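PDB 6YGA: N-alpha-acetyltransferase 35, NatC auxiliary subunit from Saccharomyces cerevisiae, which serves as the auxiliary subunit of the NatC N-terminal acetyltransferase, which acetylates the N-terminal Met of the L-A virus Gag protein. Local coordinates for residues B[318-323]-B[659-664]; B[363-368]-B[433-438]; B[369-374]-B[536-541]; B[495-500]-B[526-531]. One frame throughout, in Å; residues are numbered along the deposited sequence.

Interaction 1 of 4, residues B[318-323]-B[659-664]; sequences SALETY and VLVTGT
The first turn of helix 319-328 is met here by the irregular loop 659-664, part of the connection between helix 619-653 and helix 668-701. Ser-318 occupies the N-cap position, and its OG accepts a weak capping hydrogen bond from Glu-321 N, 3.3 Å away. The loop comes closest at Gly-663, whose CA lies 4.7 Å from the CA of Glu-321. Gly-663 has a positive phi of 65°, a conformation that favours glycine, and its bare CA lies 3.9 Å from Leu-320 CG, so the backbones come close. Leu-320 carries the apolar half: CG is anti to the backbone N (chi1 -172°), and CD2 crosses obliquely to Val-661 CG1 at 3.8 Å. On the polar half, the Glu-321 CA-H points almost straight at Gly-663 O (174° at the hydrogen, CA to O 3.5 Å). One water donates both to Gly-663 O, at 2.6 Å, and to Glu-321 O. The Glu-321 carboxylate turns to Glu-317 N and Arg-665, while both carboxylate oxygens of Asp-655 hold the loop amides of Thr-662 and Gly-663. A helix N-terminus with an N-cap serine thus packs against an interhelical loop at a glycine, in a mainly helical region assigned by sequence to the TPR-related NAA35 family.

Interaction 2 of 4, residues B[363-368]-B[433-438]; sequences FYLLHV and QVYCSW. With EDO (1,2-ethanediol), chain C.
Trp-438 and Tyr-364 both have CG anti to their backbone N (chi1 163° for Tyr-364), which sends the two rings into the space between helices 360-372 and 433-456; Tyr-435 has CG anti to its carbonyl carbon instead and packs against Tyr-364, whose OH lies 3.4 Å from Tyr-435 CD1. The helix segments cross almost perpendicularly, at 85°, with axes 10.8 Å apart. Tyr-364 turns its edge to the face of the Trp-438 six-membered ring, a T-shaped pair with planes at 87° and CE1 of Tyr-364 3.4 Å from CZ3 of Trp-438. Val-368 forks between the aromatics: CG2 sits over the five-membered ring of Trp-438 as a CH-pi contact, 4.1 Å from its centroid, while CG1 meets Val-434 CG1 at 3.8 Å. Leu-365 adds CD2, which reaches Tyr-435 CE1 at 3.7 Å. Trp-438 NE1 donates a hydrogen bond to O2 of a 1,2-ethanediol, 2.7 Å away, and the diol's O1 donates to His-367 O. His-367 ND1 donates within its ring plane to Phe-363 O at 2.7 Å, and its NE2 pairs with Tyr-399 OH, so both ring nitrogens are held. Direct helix-to-helix contact is therefore apolar and aromatic; the polar link, in this crystal, runs through a diol probably taken from the crystallisation liquor.

Interaction 3 of 4, residues B[369-374]-B[536-541]; sequences KEFSAQ and QFLNYL
Phe-371 is the main bump of this contact, a ring projecting from the last turn of helix 360-372 into a hollow formed by Phe-537, Leu-538 and Leu-541 on helix 511-564. Its CG is anti to the backbone N (chi1 179°), and although the CA-CB bond runs alongside the opposing segment, the ring is carried nearer, with its CD1-CE1 side leading. CD1 of Phe-371 approaches CE2 of Phe-537 at 4.2 Å, and CE1 of Phe-371 lies 3.9 Å from CD2 of Leu-538. The same CE1 meets CD1 of Leu-541 at 4.2 Å. Phe-537 and Leu-541 stand at the edge of the Phe-371 ring, near its plane, and all three side chains cross Phe-371 at about a right angle. The hollow spans one helical turn, since positions 537, 538 and 541 fall on the same side of helix 511-564. This is helix-to-helix packing in a mainly helical region assigned by sequence to the TPR-related family, made where one partner ends: Ala-373 leaves the helix with a positive phi of 60°, and its N still donates to Lys-369 O at 2.6 Å. Within the hollow, Leu-541 CD1 lies over a face of the Phe-537 ring, 3.5 Å above its plane and offset toward the rim. Phe-537 also approaches the helix backbone, with its CD2 3.9 Å from O of Glu-370; that carbonyl accepts a hydrogen bond from Thr-534. Phe-441 and Phe-482, on helices 433-456 and 465-506, also pack on Phe-371.

Interaction 4 of 4, residues B[495-500]-B[526-531]; sequences NAIHSM and NEMEQL
Ile-497, selenomethionine Met-528 and His-498 bury most of the surface between two helix segments that run obliquely antiparallel, their axes 10.9 Å apart with 134° between their directions. Ile-497 points at the partner helix and divides its work between two branches. Its CG2, anti to the backbone N, lies 4.1 Å from CE of Met-528, and the two side chains slide past each other in opposite directions. Its CD1, at the end of the CG1 branch (chi1 -64°), reaches Leu-531 CD1 tip to tip at 4.0 Å. Met-528 leaves its helix with CG anti to the backbone N (chi1 -174°) and then bends at chi2 and chi3, a course that takes its methyl to the imidazole of His-498. There CE of Met-528 stands 3.3 Å from NE2 of His-498, and the side chains cross at about a right angle. His-498 belongs to the margin of the contact, whereas Ile-497 and Leu-531 are buried. A wider pi-type turn at 526-528 includes Met-528, which buries the most surface of its segment in this contact. The two segments belong to consecutive helices, 465-506 and 511-564, joined by a short connection; Tyr-520, Ala-523 and Met-524 also line Ile-497, Ile-490 and Ile-494 flank Leu-531, and Ala-373 after helix 360-372 touches Leu-531 as well.

In the fold
From the N terminus, residues 318-323 open the longest loop, which interaction 1 closes only at 659-664; the other three contacts are nested inside it. Helix 360-372 comes next and serves two contacts in succession: 363-368 pairs with 433-438 in interaction 2, and 369-374 pairs with 536-541 in interaction 3. These two cross, because their segments alternate along the chain. Interaction 4, joining helices 465-506 and 511-564, is nested within the loop of interaction 3 and follows interaction 2 in series. Glu-370 OE2 hydrogen-bonds to Ala-319 N, joining interactions 1 and 3, whereas interactions 1 and 4 do not touch, their centres about 21 Å apart.

Interaction 1 of 4, residues B[318-323]-B[659-664]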
# COMPACT_ATOMS: atom_id res chain seq x y z
N SER B 318 -2.00 -15.83 -26.70
CA SER B 318 -0.80 -16.56 -26.32
C SER B 318 -0.43 -16.20 -24.89
O SER B 318 -0.91 -15.22 -24.32
CB SER B 318 0.37 -16.27 -27.27
OG SER B 318 0.83 -14.94 -27.13
N ALA B 319 0.45 -17.03 -24.30
CA ALA B 319 0.94 -16.75 -22.96
C ALA B 319 1.80 -15.49 -22.93
O ALA B 319 1.84 -14.79 -21.91
CB ALA B 319 1.72 -17.94 -22.42
N LEU B 320 2.49 -15.19 -24.03
CA LEU B 320 3.32 -14.00 -24.06
C LEU B 320 2.48 -12.73 -24.07
O LEU B 320 2.91 -11.71 -23.52
CB LEU B 320 4.24 -14.05 -25.28
CG LEU B 320 5.33 -12.98 -25.39
CD1 LEU B 320 6.06 -12.83 -24.07
CD2 LEU B 320 6.30 -13.33 -26.50
N GLU B 321 1.29 -12.78 -24.66
CA GLU B 321 0.43 -11.60 -24.69
C GLU B 321 -0.15 -11.31 -23.30
O GLU B 321 -0.27 -10.14 -22.92
CB GLU B 321 -0.67 -11.78 -25.73
CG GLU B 321 -0.18 -11.62 -27.16
CD GLU B 321 -1.27 -11.81 -28.20
OE1 GLU B 321 -2.37 -12.27 -27.82
OE2 GLU B 321 -1.03 -11.49 -29.38
N THR B 322 -0.50 -12.35 -22.54
CA THR B 322 -0.92 -12.13 -21.16
C THR B 322 0.25 -11.68 -20.30
O THR B 322 0.10 -10.80 -19.45
CB THR B 322 -1.54 -13.41 -20.57
OG1 THR B 322 -0.59 -14.48 -20.63
CG2 THR B 322 -2.79 -13.80 -21.33
N TYR B 323 1.43 -12.28 -20.50
CA TYR B 323 2.60 -11.93 -19.70
C TYR B 323 2.95 -10.46 -19.87
O TYR B 323 3.16 -9.75 -18.88
CB TYR B 323 3.77 -12.84 -20.10
CG TYR B 323 5.09 -12.54 -19.42
CD1 TYR B 323 5.41 -13.11 -18.20
CD2 TYR B 323 6.03 -11.72 -20.03
CE1 TYR B 323 6.62 -12.85 -17.58
CE2 TYR B 323 7.24 -11.46 -19.43
CZ TYR B 323 7.54 -12.02 -18.21
OH TYR B 323 8.75 -11.75 -17.61
N VAL B 659 11.98 -10.70 -37.04
CA VAL B 659 13.17 -10.34 -36.26
C VAL B 659 12.89 -10.41 -34.76
O VAL B 659 13.58 -11.14 -34.03
CB VAL B 659 13.70 -8.95 -36.66
CG1 VAL B 659 15.12 -8.76 -36.14
CG2 VAL B 659 13.64 -8.76 -38.17
N LEU B 660 11.90 -9.67 -34.28
CA LEU B 660 11.56 -9.63 -32.86
C LEU B 660 10.14 -10.12 -32.63
O LEU B 660 9.25 -9.93 -33.47
CB LEU B 660 11.70 -8.22 -32.29
CG LEU B 660 13.08 -7.56 -32.26
CD1 LEU B 660 12.98 -6.09 -31.87
CD2 LEU B 660 14.01 -8.30 -31.31
N VAL B 661 9.94 -10.75 -31.48
CA VAL B 661 8.61 -11.08 -30.96
C VAL B 661 8.53 -10.51 -29.56
O VAL B 661 9.25 -10.95 -28.66
CB VAL B 661 8.36 -12.60 -30.96
CG1 VAL B 661 7.10 -12.93 -30.17
CG2 VAL B 661 8.24 -13.12 -32.38
N THR B 662 7.66 -9.51 -29.37
CA THR B 662 7.51 -8.83 -28.09
C THR B 662 6.21 -9.15 -27.38
O THR B 662 6.13 -8.96 -26.16
CB THR B 662 7.61 -7.31 -28.28
OG1 THR B 662 6.50 -6.85 -29.06
CG2 THR B 662 8.91 -6.94 -28.98
N GLY B 663 5.18 -9.61 -28.09
CA GLY B 663 3.93 -9.97 -27.45
C GLY B 663 3.20 -8.81 -26.82
O GLY B 663 2.43 -9.00 -25.87
N THR B 664 3.43 -7.59 -27.32
CA THR B 664 2.87 -6.38 -26.73
C THR B 664 1.60 -5.91 -27.44
O THR B 664 1.23 -4.74 -27.31
CB THR B 664 3.91 -5.26 -26.73
OG1 THR B 664 4.38 -5.05 -28.07
CG2 THR B 664 5.08 -5.63 -25.84
O HOH W 1 0.07 -8.17 -25.17

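Interaction 2 of 4, residues B[363-368]-B[433-438]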
# COMPACT_ATOMS: atom_id res chain seq x y z
N PHE B 363 -2.07 -23.42 -18.87
CA PHE B 363 -1.58 -22.05 -18.94
C PHE B 363 -0.10 -21.98 -18.59
O PHE B 363 0.67 -21.24 -19.23
CB PHE B 363 -2.41 -21.16 -18.01
CG PHE B 363 -2.09 -19.70 -18.10
CD1 PHE B 363 -2.37 -18.99 -19.26
CD2 PHE B 363 -1.55 -19.03 -17.02
CE1 PHE B 363 -2.09 -17.64 -19.34
CE2 PHE B 363 -1.27 -17.69 -17.09
CZ PHE B 363 -1.54 -16.99 -18.25
N TYR B 364 0.33 -22.74 -17.58
CA TYR B 364 1.73 -22.75 -17.19
C TYR B 364 2.59 -23.38 -18.28
O TYR B 364 3.66 -22.85 -18.62
CB TYR B 364 1.91 -23.50 -15.87
CG TYR B 364 3.34 -23.91 -15.58
CD1 TYR B 364 4.24 -23.01 -15.04
CD2 TYR B 364 3.77 -25.21 -15.84
CE1 TYR B 364 5.54 -23.39 -14.77
CE2 TYR B 364 5.07 -25.59 -15.58
CZ TYR B 364 5.95 -24.68 -15.04
OH TYR B 364 7.25 -25.06 -14.78
N LEU B 365 2.15 -24.51 -18.83
CA LEU B 365 2.93 -25.18 -19.86
C LEU B 365 3.05 -24.33 -21.12
O LEU B 365 4.02 -24.48 -21.88
CB LEU B 365 2.32 -26.54 -20.18
CG LEU B 365 2.37 -27.57 -19.05
CD1 LEU B 365 1.63 -28.83 -19.46
CD2 LEU B 365 3.81 -27.89 -18.69
N LEU B 366 2.09 -23.44 -21.37
CA LEU B 366 2.20 -22.53 -22.50
C LEU B 366 3.37 -21.56 -22.31
O LEU B 366 4.08 -21.24 -23.26
CB LEU B 366 0.90 -21.75 -22.69
CG LEU B 366 -0.13 -22.37 -23.63
CD1 LEU B 366 -1.43 -21.60 -23.56
CD2 LEU B 366 0.40 -22.40 -25.06
N HIS B 367 3.58 -21.09 -21.08
CA HIS B 367 4.71 -20.21 -20.81
C HIS B 367 6.03 -20.93 -21.06
O HIS B 367 6.94 -20.38 -21.68
CB HIS B 367 4.66 -19.67 -19.38
CG HIS B 367 3.57 -18.67 -19.15
ND1 HIS B 367 2.23 -19.02 -19.14
CD2 HIS B 367 3.61 -17.34 -18.93
CE1 HIS B 367 1.50 -17.94 -18.92
NE2 HIS B 367 2.32 -16.91 -18.79
N VAL B 368 6.14 -22.17 -20.58
CA VAL B 368 7.36 -22.94 -20.78
C VAL B 368 7.58 -23.21 -22.26
O VAL B 368 8.71 -23.13 -22.76
CB VAL B 368 7.31 -24.25 -19.97
CG1 VAL B 368 8.56 -25.08 -20.22
CG2 VAL B 368 7.13 -23.95 -18.49
N GLN B 433 15.32 -30.34 -16.63
CA GLN B 433 16.09 -29.14 -16.95
C GLN B 433 15.30 -28.10 -17.73
O GLN B 433 15.65 -26.92 -17.68
CB GLN B 433 17.35 -29.54 -17.72
CG GLN B 433 18.34 -30.35 -16.89
CD GLN B 433 18.71 -29.65 -15.58
OE1 GLN B 433 19.07 -28.47 -15.57
NE2 GLN B 433 18.62 -30.38 -14.48
N VAL B 434 14.25 -28.50 -18.45
CA VAL B 434 13.44 -27.52 -19.16
C VAL B 434 12.67 -26.65 -18.17
O VAL B 434 12.71 -25.41 -18.25
CB VAL B 434 12.49 -28.22 -20.15
CG1 VAL B 434 11.60 -27.21 -20.86
CG2 VAL B 434 13.28 -29.03 -21.16
N TYR B 435 11.98 -27.27 -17.22
CA TYR B 435 11.26 -26.49 -16.21
C TYR B 435 12.23 -25.78 -15.28
O TYR B 435 11.96 -24.65 -14.85
CB TYR B 435 10.31 -27.39 -15.41
CG TYR B 435 9.29 -28.10 -16.27
CD1 TYR B 435 8.34 -27.38 -16.98
CD2 TYR B 435 9.29 -29.48 -16.38
CE1 TYR B 435 7.40 -28.02 -17.77
CE2 TYR B 435 8.36 -30.13 -17.17
CZ TYR B 435 7.42 -29.39 -17.86
OH TYR B 435 6.49 -30.03 -18.65
N CYS B 436 13.36 -26.41 -14.95
CA CYS B 436 14.40 -25.73 -14.19
C CYS B 436 14.88 -24.47 -14.91
O CYS B 436 15.08 -23.43 -14.28
CB CYS B 436 15.57 -26.69 -13.93
SG CYS B 436 16.98 -26.00 -13.05
N SER B 437 15.02 -24.55 -16.24
CA SER B 437 15.47 -23.39 -17.00
C SER B 437 14.44 -22.26 -16.94
O SER B 437 14.80 -21.10 -16.69
CB SER B 437 15.74 -23.80 -18.45
OG SER B 437 15.77 -22.68 -19.32
N TRP B 438 13.16 -22.58 -17.16
CA TRP B 438 12.13 -21.54 -17.13
C TRP B 438 11.97 -20.95 -15.73
O TRP B 438 11.78 -19.74 -15.58
CB TRP B 438 10.80 -22.10 -17.62
CG TRP B 438 9.69 -21.09 -17.62
CD1 TRP B 438 9.35 -20.25 -18.64
CD2 TRP B 438 8.79 -20.80 -16.54
NE1 TRP B 438 8.29 -19.46 -18.27
CE2 TRP B 438 7.93 -19.77 -16.99
CE3 TRP B 438 8.63 -21.30 -15.25
CZ2 TRP B 438 6.92 -19.25 -16.18
CZ3 TRP B 438 7.63 -20.78 -14.45
CH2 TRP B 438 6.78 -19.76 -14.92
C1 EDO C . 6.62 -16.66 -21.10
O1 EDO C . 7.67 -17.50 -21.60
C2 EDO C . 7.06 -16.02 -19.79
O2 EDO C . 7.32 -17.03 -18.81

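Interaction 3 of 4, residues B[369-374]-B[536-541]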
# COMPACT_ATOMS: atom_id res chain seq x y z
N LYS B 369 6.50 -23.52 -22.99
CA LYS B 369 6.63 -23.85 -24.40
C LYS B 369 7.09 -22.65 -25.22
O LYS B 369 7.95 -22.79 -26.09
CB LYS B 369 5.29 -24.37 -24.93
CG LYS B 369 5.21 -24.48 -26.44
CD LYS B 369 4.08 -25.40 -26.85
CE LYS B 369 3.48 -25.01 -28.19
NZ LYS B 369 2.72 -23.73 -28.10
N GLU B 370 6.54 -21.47 -24.95
CA GLU B 370 6.94 -20.31 -25.74
C GLU B 370 8.35 -19.85 -25.41
O GLU B 370 9.01 -19.23 -26.25
CB GLU B 370 5.93 -19.17 -25.55
CG GLU B 370 4.53 -19.51 -26.06
CD GLU B 370 3.50 -18.42 -25.79
OE1 GLU B 370 3.88 -17.23 -25.75
OE2 GLU B 370 2.31 -18.75 -25.61
N PHE B 371 8.83 -20.15 -24.20
CA PHE B 371 10.19 -19.78 -23.81
C PHE B 371 11.23 -20.81 -24.24
O PHE B 371 12.37 -20.44 -24.55
CB PHE B 371 10.27 -19.58 -22.30
CG PHE B 371 11.64 -19.23 -21.80
CD1 PHE B 371 12.09 -17.91 -21.83
CD2 PHE B 371 12.48 -20.20 -21.29
CE1 PHE B 371 13.36 -17.58 -21.38
CE2 PHE B 371 13.75 -19.89 -20.84
CZ PHE B 371 14.19 -18.57 -20.88
N SER B 372 10.86 -22.09 -24.28
CA SER B 372 11.81 -23.15 -24.60
C SER B 372 11.57 -23.81 -25.94
O SER B 372 12.47 -24.51 -26.43
CB SER B 372 11.80 -24.23 -23.51
OG SER B 372 10.61 -24.98 -23.56
N ALA B 373 10.39 -23.63 -26.54
CA ALA B 373 10.05 -24.22 -27.84
C ALA B 373 10.14 -25.74 -27.81
O ALA B 373 10.60 -26.37 -28.76
CB ALA B 373 10.94 -23.65 -28.95
N GLN B 374 9.68 -26.34 -26.71
CA GLN B 374 9.73 -27.79 -26.55
C GLN B 374 8.41 -28.31 -26.00
O GLN B 374 7.91 -27.80 -24.99
CB GLN B 374 10.89 -28.21 -25.64
CG GLN B 374 12.17 -28.50 -26.40
CD GLN B 374 13.36 -28.71 -25.48
OE1 GLN B 374 13.34 -28.31 -24.32
NE2 GLN B 374 14.41 -29.33 -26.01
N GLN B 536 13.00 -15.50 -31.99
CA GLN B 536 12.77 -14.06 -32.07
C GLN B 536 12.32 -13.48 -30.74
O GLN B 536 12.59 -12.31 -30.45
CB GLN B 536 11.75 -13.77 -33.17
CG GLN B 536 12.25 -14.20 -34.53
CD GLN B 536 11.14 -14.54 -35.49
OE1 GLN B 536 10.09 -13.89 -35.51
NE2 GLN B 536 11.35 -15.58 -36.29
N PHE B 537 11.64 -14.28 -29.91
CA PHE B 537 11.31 -13.84 -28.56
C PHE B 537 12.57 -13.67 -27.72
O PHE B 537 12.76 -12.64 -27.06
CB PHE B 537 10.34 -14.83 -27.90
CG PHE B 537 10.07 -14.55 -26.45
CD1 PHE B 537 9.79 -13.26 -26.01
CD2 PHE B 537 10.06 -15.57 -25.52
CE1 PHE B 537 9.53 -13.01 -24.67
CE2 PHE B 537 9.80 -15.33 -24.18
CZ PHE B 537 9.53 -14.04 -23.76
N LEU B 538 13.46 -14.67 -27.74
CA LEU B 538 14.72 -14.54 -27.01
C LEU B 538 15.56 -13.39 -27.55
O LEU B 538 16.36 -12.80 -26.81
CB LEU B 538 15.51 -15.85 -27.08
CG LEU B 538 14.87 -17.05 -26.39
CD1 LEU B 538 15.66 -18.32 -26.64
CD2 LEU B 538 14.75 -16.79 -24.89
N ASN B 539 15.40 -13.07 -28.83
CA ASN B 539 16.10 -11.91 -29.39
C ASN B 539 15.65 -10.63 -28.71
O ASN B 539 16.47 -9.74 -28.44
CB ASN B 539 15.86 -11.84 -30.89
CG ASN B 539 17.12 -11.57 -31.66
OD1 ASN B 539 17.86 -12.49 -31.99
ND2 ASN B 539 17.38 -10.30 -31.95
N TYR B 540 14.35 -10.51 -28.41
CA TYR B 540 13.85 -9.33 -27.71
C TYR B 540 14.33 -9.30 -26.26
O TYR B 540 14.72 -8.24 -25.76
CB TYR B 540 12.33 -9.29 -27.78
CG TYR B 540 11.69 -8.42 -26.72
CD1 TYR B 540 11.84 -7.04 -26.75
CD2 TYR B 540 10.94 -8.98 -25.69
CE1 TYR B 540 11.26 -6.24 -25.78
CE2 TYR B 540 10.36 -8.19 -24.72
CZ TYR B 540 10.52 -6.82 -24.77
OH TYR B 540 9.94 -6.01 -23.81
N LEU B 541 14.30 -10.44 -25.58
CA LEU B 541 14.76 -10.49 -24.19
C LEU B 541 16.23 -10.12 -24.09
O LEU B 541 16.65 -9.45 -23.13
CB LEU B 541 14.50 -11.87 -23.60
CG LEU B 541 13.04 -12.28 -23.39
CD1 LEU B 541 12.96 -13.69 -22.83
CD2 LEU B 541 12.33 -11.30 -22.48

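Interaction 4 of 4, residues B[495-500]-B[526-531]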
# COMPACT_ATOMS: atom_id res chain seq x y z
N ASN B 495 19.04 -25.41 -36.92
CA ASN B 495 20.01 -25.88 -37.91
C ASN B 495 19.90 -27.38 -38.15
O ASN B 495 20.17 -27.84 -39.26
CB ASN B 495 21.43 -25.51 -37.47
CG ASN B 495 21.74 -24.04 -37.68
OD1 ASN B 495 21.22 -23.41 -38.61
ND2 ASN B 495 22.59 -23.48 -36.83
N ALA B 496 19.52 -28.15 -37.12
CA ALA B 496 19.33 -29.58 -37.31
C ALA B 496 18.23 -29.86 -38.33
O ALA B 496 18.36 -30.76 -39.17
CB ALA B 496 19.01 -30.25 -35.98
N ILE B 497 17.14 -29.09 -38.28
CA ILE B 497 16.09 -29.21 -39.28
C ILE B 497 16.60 -28.77 -40.65
O ILE B 497 16.29 -29.38 -41.67
CB ILE B 497 14.85 -28.42 -38.85
CG1 ILE B 497 14.25 -29.01 -37.57
CG2 ILE B 497 13.82 -28.39 -39.97
CD1 ILE B 497 13.05 -28.24 -37.03
N HIS B 498 17.40 -27.70 -40.68
CA HIS B 498 17.96 -27.23 -41.95
C HIS B 498 18.90 -28.27 -42.56
O HIS B 498 18.93 -28.45 -43.78
CB HIS B 498 18.69 -25.90 -41.76
CG HIS B 498 17.78 -24.71 -41.69
ND1 HIS B 498 18.10 -23.57 -40.99
CD2 HIS B 498 16.57 -24.48 -42.25
CE1 HIS B 498 17.13 -22.70 -41.10
NE2 HIS B 498 16.18 -23.22 -41.87
N SER B 499 19.68 -28.95 -41.72
CA SER B 499 20.62 -29.95 -42.22
C SER B 499 19.90 -31.12 -42.87
O SER B 499 20.42 -31.73 -43.81
CB SER B 499 21.53 -30.44 -41.10
OG SER B 499 20.79 -31.19 -40.14
N MSE B 500 18.70 -31.45 -42.40
CA MSE B 500 17.90 -32.51 -43.00
C MSE B 500 17.53 -32.15 -44.44
O MSE B 500 17.57 -33.00 -45.32
CB MSE B 500 16.63 -32.78 -42.19
CG MSE B 500 16.85 -33.60 -40.93
SE MSE B 500 15.18 -33.97 -39.98
CE MSE B 500 15.87 -35.17 -38.61
N ASN B 526 5.55 -29.39 -37.06
CA ASN B 526 5.28 -29.43 -35.63
C ASN B 526 6.26 -28.66 -34.76
O ASN B 526 5.93 -28.36 -33.61
CB ASN B 526 5.24 -30.89 -35.13
CG ASN B 526 4.04 -31.66 -35.65
OD1 ASN B 526 3.95 -31.97 -36.84
ND2 ASN B 526 3.12 -31.99 -34.75
N GLU B 527 7.45 -28.31 -35.27
CA GLU B 527 8.48 -27.75 -34.41
C GLU B 527 9.07 -26.44 -34.93
O GLU B 527 9.41 -25.56 -34.13
CB GLU B 527 9.61 -28.77 -34.22
CG GLU B 527 9.20 -29.98 -33.39
CD GLU B 527 10.32 -30.98 -33.22
OE1 GLU B 527 11.34 -30.85 -33.93
OE2 GLU B 527 10.19 -31.89 -32.38
N MSE B 528 9.20 -26.30 -36.25
CA MSE B 528 9.93 -25.17 -36.82
C MSE B 528 9.31 -23.81 -36.50
O MSE B 528 10.02 -22.88 -36.11
CB MSE B 528 10.03 -25.32 -38.34
CG MSE B 528 10.90 -24.26 -39.00
SE MSE B 528 12.72 -24.19 -38.30
CE MSE B 528 13.68 -24.33 -39.99
N GLU B 529 7.99 -23.70 -36.66
CA GLU B 529 7.33 -22.42 -36.44
C GLU B 529 7.52 -21.94 -35.01
O GLU B 529 7.75 -20.75 -34.77
CB GLU B 529 5.84 -22.53 -36.79
CG GLU B 529 5.06 -21.24 -36.64
CD GLU B 529 3.61 -21.39 -37.06
OE1 GLU B 529 3.26 -22.46 -37.62
OE2 GLU B 529 2.82 -20.45 -36.84
N GLN B 530 7.43 -22.85 -34.04
CA GLN B 530 7.62 -22.47 -32.64
C GLN B 530 9.08 -22.12 -32.35
O GLN B 530 9.36 -21.20 -31.57
CB GLN B 530 7.14 -23.58 -31.71
CG GLN B 530 7.26 -23.24 -30.24
CD GLN B 530 6.44 -22.03 -29.86
OE1 GLN B 530 5.21 -22.05 -29.94
NE2 GLN B 530 7.11 -20.96 -29.46
N LEU B 531 10.02 -22.84 -32.97
CA LEU B 531 11.44 -22.52 -32.79
C LEU B 531 11.75 -21.12 -33.29
O LEU B 531 12.47 -20.36 -32.62
CB LEU B 531 12.30 -23.56 -33.51
CG LEU B 531 12.48 -24.91 -32.83
CD1 LEU B 531 13.06 -25.93 -33.80
CD2 LEU B 531 13.36 -24.78 -31.59